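Giardin subunit alpha-1 (Giardia intestinalis, PDB 4EVF) is an annexin that binds calcium and, in its presence, phospholipids such as phosphatidylserine, and takes part in attachment of the parasite to the intestinal mucosa. Local coordinates at residues D157-L162 with K194-K199; A231-N236 with K267-M272. All coordinates share one frame; numbering follows the deposited sequence.

Contact 1 of 2, residues D157-L162 with K194-K199; sequences DEAQRL and KAQNGK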
# COMPACT_ATOMS: atom_id res chain seq x y z
N ASP A 157 -1.75 -16.47 25.73
CA ASP A 157 -1.15 -17.77 25.45
C ASP A 157 -0.46 -17.72 24.10
O ASP A 157 0.61 -18.30 23.90
CB ASP A 157 -2.22 -18.87 25.46
CG ASP A 157 -2.70 -19.21 26.87
OD1 ASP A 157 -2.00 -18.87 27.85
OD2 ASP A 157 -3.77 -19.84 26.98
N GLU A 158 -1.08 -16.99 23.17
CA GLU A 158 -0.57 -16.89 21.82
C GLU A 158 0.70 -16.05 21.79
O GLU A 158 1.65 -16.37 21.06
CB GLU A 158 -1.65 -16.28 20.92
CG GLU A 158 -1.63 -16.78 19.48
CD GLU A 158 -1.86 -18.27 19.36
OE1 GLU A 158 -2.81 -18.80 19.96
OE2 GLU A 158 -1.07 -18.92 18.64
N ALA A 159 0.73 -14.99 22.60
CA ALA A 159 1.92 -14.16 22.71
C ALA A 159 3.09 -14.96 23.31
O ALA A 159 4.24 -14.79 22.88
CB ALA A 159 1.63 -12.93 23.54
N GLN A 160 2.81 -15.82 24.28
CA GLN A 160 3.85 -16.67 24.88
C GLN A 160 4.44 -17.67 23.87
O GLN A 160 5.65 -17.79 23.76
CB GLN A 160 3.32 -17.40 26.13
CG GLN A 160 4.23 -18.52 26.66
CD GLN A 160 5.50 -18.01 27.36
OE1 GLN A 160 6.01 -16.93 27.06
NE2 GLN A 160 6.01 -18.80 28.29
N ARG A 161 3.58 -18.39 23.14
CA ARG A 161 4.05 -19.27 22.07
C ARG A 161 4.86 -18.49 21.02
O ARG A 161 5.86 -18.99 20.50
CB ARG A 161 2.89 -20.01 21.38
CG ARG A 161 2.07 -20.92 22.28
CD ARG A 161 1.14 -21.82 21.45
NE ARG A 161 -0.28 -21.65 21.77
CZ ARG A 161 -0.88 -22.16 22.84
NH1 ARG A 161 -0.18 -22.86 23.73
NH2 ARG A 161 -2.18 -21.96 23.03
N LEU A 162 4.41 -17.28 20.72
CA LEU A 162 5.08 -16.43 19.73
C LEU A 162 6.47 -16.07 20.25
O LEU A 162 7.46 -16.25 19.55
CB LEU A 162 4.26 -15.16 19.48
CG LEU A 162 4.14 -14.57 18.06
CD1 LEU A 162 4.25 -13.03 18.07
CD2 LEU A 162 5.14 -15.17 17.09
N LYS A 194 3.95 -7.37 24.21
CA LYS A 194 4.54 -6.19 24.82
C LYS A 194 4.41 -6.19 26.34
O LYS A 194 5.40 -5.99 27.06
CB LYS A 194 3.91 -4.93 24.20
CG LYS A 194 3.98 -3.66 25.05
CD LYS A 194 2.80 -3.53 26.03
CE LYS A 194 1.46 -3.37 25.32
NZ LYS A 194 0.29 -3.53 26.25
N ALA A 195 3.20 -6.41 26.84
CA ALA A 195 2.97 -6.34 28.29
C ALA A 195 3.73 -7.39 29.08
O ALA A 195 4.19 -7.12 30.19
CB ALA A 195 1.47 -6.40 28.61
N GLN A 196 3.88 -8.59 28.53
CA GLN A 196 4.44 -9.68 29.34
C GLN A 196 5.92 -9.98 29.09
O GLN A 196 6.59 -10.52 29.97
CB GLN A 196 3.59 -10.95 29.24
CG GLN A 196 3.46 -11.53 27.84
CD GLN A 196 2.27 -12.46 27.71
OE1 GLN A 196 2.40 -13.62 27.29
NE2 GLN A 196 1.08 -11.96 28.05
N ASN A 197 6.42 -9.64 27.91
CA ASN A 197 7.79 -10.00 27.55
C ASN A 197 8.72 -8.81 27.58
O ASN A 197 8.26 -7.67 27.56
CB ASN A 197 7.81 -10.63 26.16
CG ASN A 197 6.88 -11.83 26.06
OD1 ASN A 197 6.08 -11.93 25.14
ND2 ASN A 197 7.00 -12.73 27.02
N GLY A 198 10.01 -9.07 27.62
CA GLY A 198 10.99 -7.99 27.65
C GLY A 198 10.86 -7.09 26.43
O GLY A 198 10.90 -5.87 26.55
N LYS A 199 10.68 -7.71 25.26
CA LYS A 199 10.59 -6.98 24.01
C LYS A 199 9.16 -6.93 23.50
O LYS A 199 8.33 -7.74 23.89
CB LYS A 199 11.46 -7.65 22.94
CG LYS A 199 12.94 -7.55 23.23
CD LYS A 199 13.78 -8.37 22.27
CE LYS A 199 15.25 -8.22 22.63
NZ LYS A 199 16.11 -9.20 21.90

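Contact 2 of 2, residues A231-N236 with K267-M272; sequences AAYLIN and KIYGDM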
# COMPACT_ATOMS: atom_id res chain seq x y z
N ALA A 231 0.67 2.26 6.05
CA ALA A 231 0.74 3.46 5.22
C ALA A 231 1.61 4.55 5.86
O ALA A 231 2.47 5.13 5.20
CB ALA A 231 -0.66 4.00 4.95
N ALA A 232 1.38 4.84 7.14
CA ALA A 232 2.17 5.84 7.85
C ALA A 232 3.67 5.54 7.74
O ALA A 232 4.48 6.41 7.40
CB ALA A 232 1.78 5.89 9.30
N TYR A 233 4.02 4.29 8.03
CA TYR A 233 5.40 3.81 7.97
C TYR A 233 6.03 3.90 6.57
O TYR A 233 7.17 4.33 6.40
CB TYR A 233 5.46 2.36 8.47
CG TYR A 233 6.82 1.72 8.29
CD1 TYR A 233 7.93 2.19 8.98
CD2 TYR A 233 6.99 0.63 7.43
CE1 TYR A 233 9.18 1.61 8.82
CE2 TYR A 233 8.25 0.04 7.27
CZ TYR A 233 9.34 0.54 7.97
OH TYR A 233 10.59 -0.02 7.82
N LEU A 234 5.28 3.45 5.57
CA LEU A 234 5.78 3.50 4.22
C LEU A 234 5.84 4.95 3.72
O LEU A 234 6.72 5.31 2.96
CB LEU A 234 4.93 2.61 3.30
CG LEU A 234 5.01 1.08 3.43
CD1 LEU A 234 4.03 0.30 2.54
CD2 LEU A 234 6.43 0.55 3.27
N ILE A 235 5.12 5.87 4.23
CA ILE A 235 5.25 7.28 3.83
C ILE A 235 6.46 7.90 4.48
O ILE A 235 7.20 8.66 3.84
CB ILE A 235 3.98 8.08 4.19
CG1 ILE A 235 2.86 7.70 3.22
CG2 ILE A 235 4.24 9.58 4.14
CD1 ILE A 235 1.51 8.28 3.62
N ASN A 236 6.70 7.55 5.73
CA ASN A 236 7.89 8.01 6.42
C ASN A 236 9.18 7.50 5.73
O ASN A 236 10.14 8.25 5.54
CB ASN A 236 7.82 7.60 7.90
CG ASN A 236 9.00 8.11 8.70
OD1 ASN A 236 9.88 7.32 9.07
ND2 ASN A 236 9.03 9.41 8.97
N LYS A 267 1.99 10.44 13.67
CA LYS A 267 2.48 11.27 14.78
C LYS A 267 3.67 10.66 15.51
O LYS A 267 4.45 11.38 16.14
CB LYS A 267 1.35 11.59 15.75
CG LYS A 267 0.26 12.44 15.13
N ILE A 268 3.83 9.34 15.42
CA ILE A 268 4.99 8.69 16.03
C ILE A 268 6.28 9.04 15.28
O ILE A 268 7.37 8.89 15.82
CB ILE A 268 4.83 7.16 16.12
CG1 ILE A 268 4.76 6.54 14.73
CG2 ILE A 268 3.59 6.80 16.92
CD1 ILE A 268 4.54 5.05 14.74
N TYR A 269 6.16 9.51 14.04
CA TYR A 269 7.34 9.89 13.27
C TYR A 269 7.51 11.41 13.25
O TYR A 269 8.62 11.92 13.30
CB TYR A 269 7.25 9.35 11.84
CG TYR A 269 6.92 7.89 11.80
CD1 TYR A 269 5.68 7.45 11.35
CD2 TYR A 269 7.84 6.93 12.22
CE1 TYR A 269 5.36 6.11 11.32
CE2 TYR A 269 7.53 5.58 12.19
CZ TYR A 269 6.29 5.17 11.73
OH TYR A 269 5.97 3.84 11.69
N GLY A 270 6.39 12.11 13.18
CA GLY A 270 6.40 13.57 13.23
C GLY A 270 5.09 14.13 12.69
O GLY A 270 4.01 13.60 12.99
N ASP A 271 5.20 15.19 11.90
CA ASP A 271 4.06 15.80 11.24
C ASP A 271 4.15 15.44 9.77
O ASP A 271 5.09 15.85 9.08
CB ASP A 271 4.10 17.31 11.40
CG ASP A 271 2.88 17.99 10.80
OD1 ASP A 271 1.81 17.92 11.43
OD2 ASP A 271 3.00 18.57 9.69
N MET A 272 3.18 14.67 9.28
CA MET A 272 3.25 14.18 7.91
C MET A 272 3.28 15.31 6.89
O MET A 272 4.09 15.29 5.96
CB MET A 272 2.11 13.22 7.61
CG MET A 272 2.21 12.59 6.23
SD MET A 272 0.83 11.49 5.87
CE MET A 272 1.16 10.25 7.08

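Contact 1 of 2, residues D157-L162 with K194-K199
Within the predicted third annexin repeat, the C-terminal end of helix 183-196 and the residue after it pack against helix 155-167, Gln-196 and Asn-197 facing Ala-159 and Gln-160. Ala-159 offers its methyl group: Gln-196 CD stands 4.2 Å from Ala-159 CB. Gln-196 gets there with CG between the backbone N and the carbonyl carbon (chi1 60°) and a chain extended beyond it (chi2 -160°), which carries the amide across to the neighbouring helix. Which way round that amide is turned is doubtful, so its polar ends support no specific pairing. Asn-197, the first residue to leave helical backbone angles, also directs its CB toward helix 155-167. Its OD1 is 4.1 Å from Ala-159 O, which brings two acceptors near each other. Asn-197 ND2 and Gln-160 OE1 could pair, but at 4.3 Å they are too far apart, and no hydrogen bond joins the segments. The closest CA atoms, those of Gln-160 and Asn-197, are 8.2 Å from each other. Deeper in the same helix pair, Ala-159 packs on Ala-192 and Phe-193, and Leu-162 also meets Phe-193. Glu-158 pairs with Arg-151 by a salt bridge. The glutamine and asparagine amides thus edge the apolar interface that Ala-159 and Leu-162 make with Phe-193, helix-on-helix packing that belongs to the all-helical annexin repeat, conventionally a five-helix bundle.

Contact 2 of 2, residues A231-N236 with K267-M272
Asn-236 lies over one face of the Tyr-269 ring, its amide stacked on the aromatic plane with only 16° between the two. Asn-236 CB makes a CH-pi contact 4.2 Å from the centroid of the Tyr-269 ring, shifted toward the rim, while Asn-236 CG comes within 3.7 Å of Tyr-269 CG. The Asn-236 side chain starts with CG anti to the backbone N (chi1 -177°), and its ND2 reaches past the ring to 3.4 Å from Tyr-269 CB. Farther along the ring, Tyr-269 CE1 packs 4.1 Å from Ala-232 CB. The phenol end meets the second tyrosine: Tyr-269 OH sits 3.6 Å from Tyr-233 CB, at the edge of the Tyr-233 ring and near its plane. The Tyr-269 ring is sandwiched, for on its opposite face Ile-268 CG1 lies 3.4 Å above the plane, over its centre. A second, separate apolar contact joins Ile-235 and Met-272, whose side chains cross at about a right angle. The bend at chi3 (-66°) turns Met-272 CE back to 4.0 Å from Ile-235 CD1, the distance Met-272 SD also keeps.

In the outer shell, Tyr-266 meets the Tyr-269 ring edge-to-face while its OH is hydrogen-bonded to Asn-236 ND2. Asp-271 is the N-cap of helix 272-279, its OD2 bonded to Thr-274 N. No hydrogen bond joins the two segments; Asn-236 instead lays its amide on Tyr-269 and has its ND2 satisfied by Tyr-266 OH, so that one asparagine ties a ring face to a neighbouring phenol.

How the contacts relate
Contacts 1 and 2 occupy different predicted annexin repeats, the third and the fourth, and lie in series along the chain. Their centres are 26 Å apart and they do not touch, the nearest atoms being about 13 Å from each other. Contact 1 is peripheral, 28 Å from the centre of the chain, and joins a helix with the end of another through a thin, partly buried patch of 144 Å², both sides summed. Contact 2 sits 14 Å from that centre, buries 303 Å² on the same count and packs a loop against a helix. Both lack hydrogen bonds between their segments, but in contact 1 the amides lie at long range, whereas in contact 2 the amide stacks on a ring.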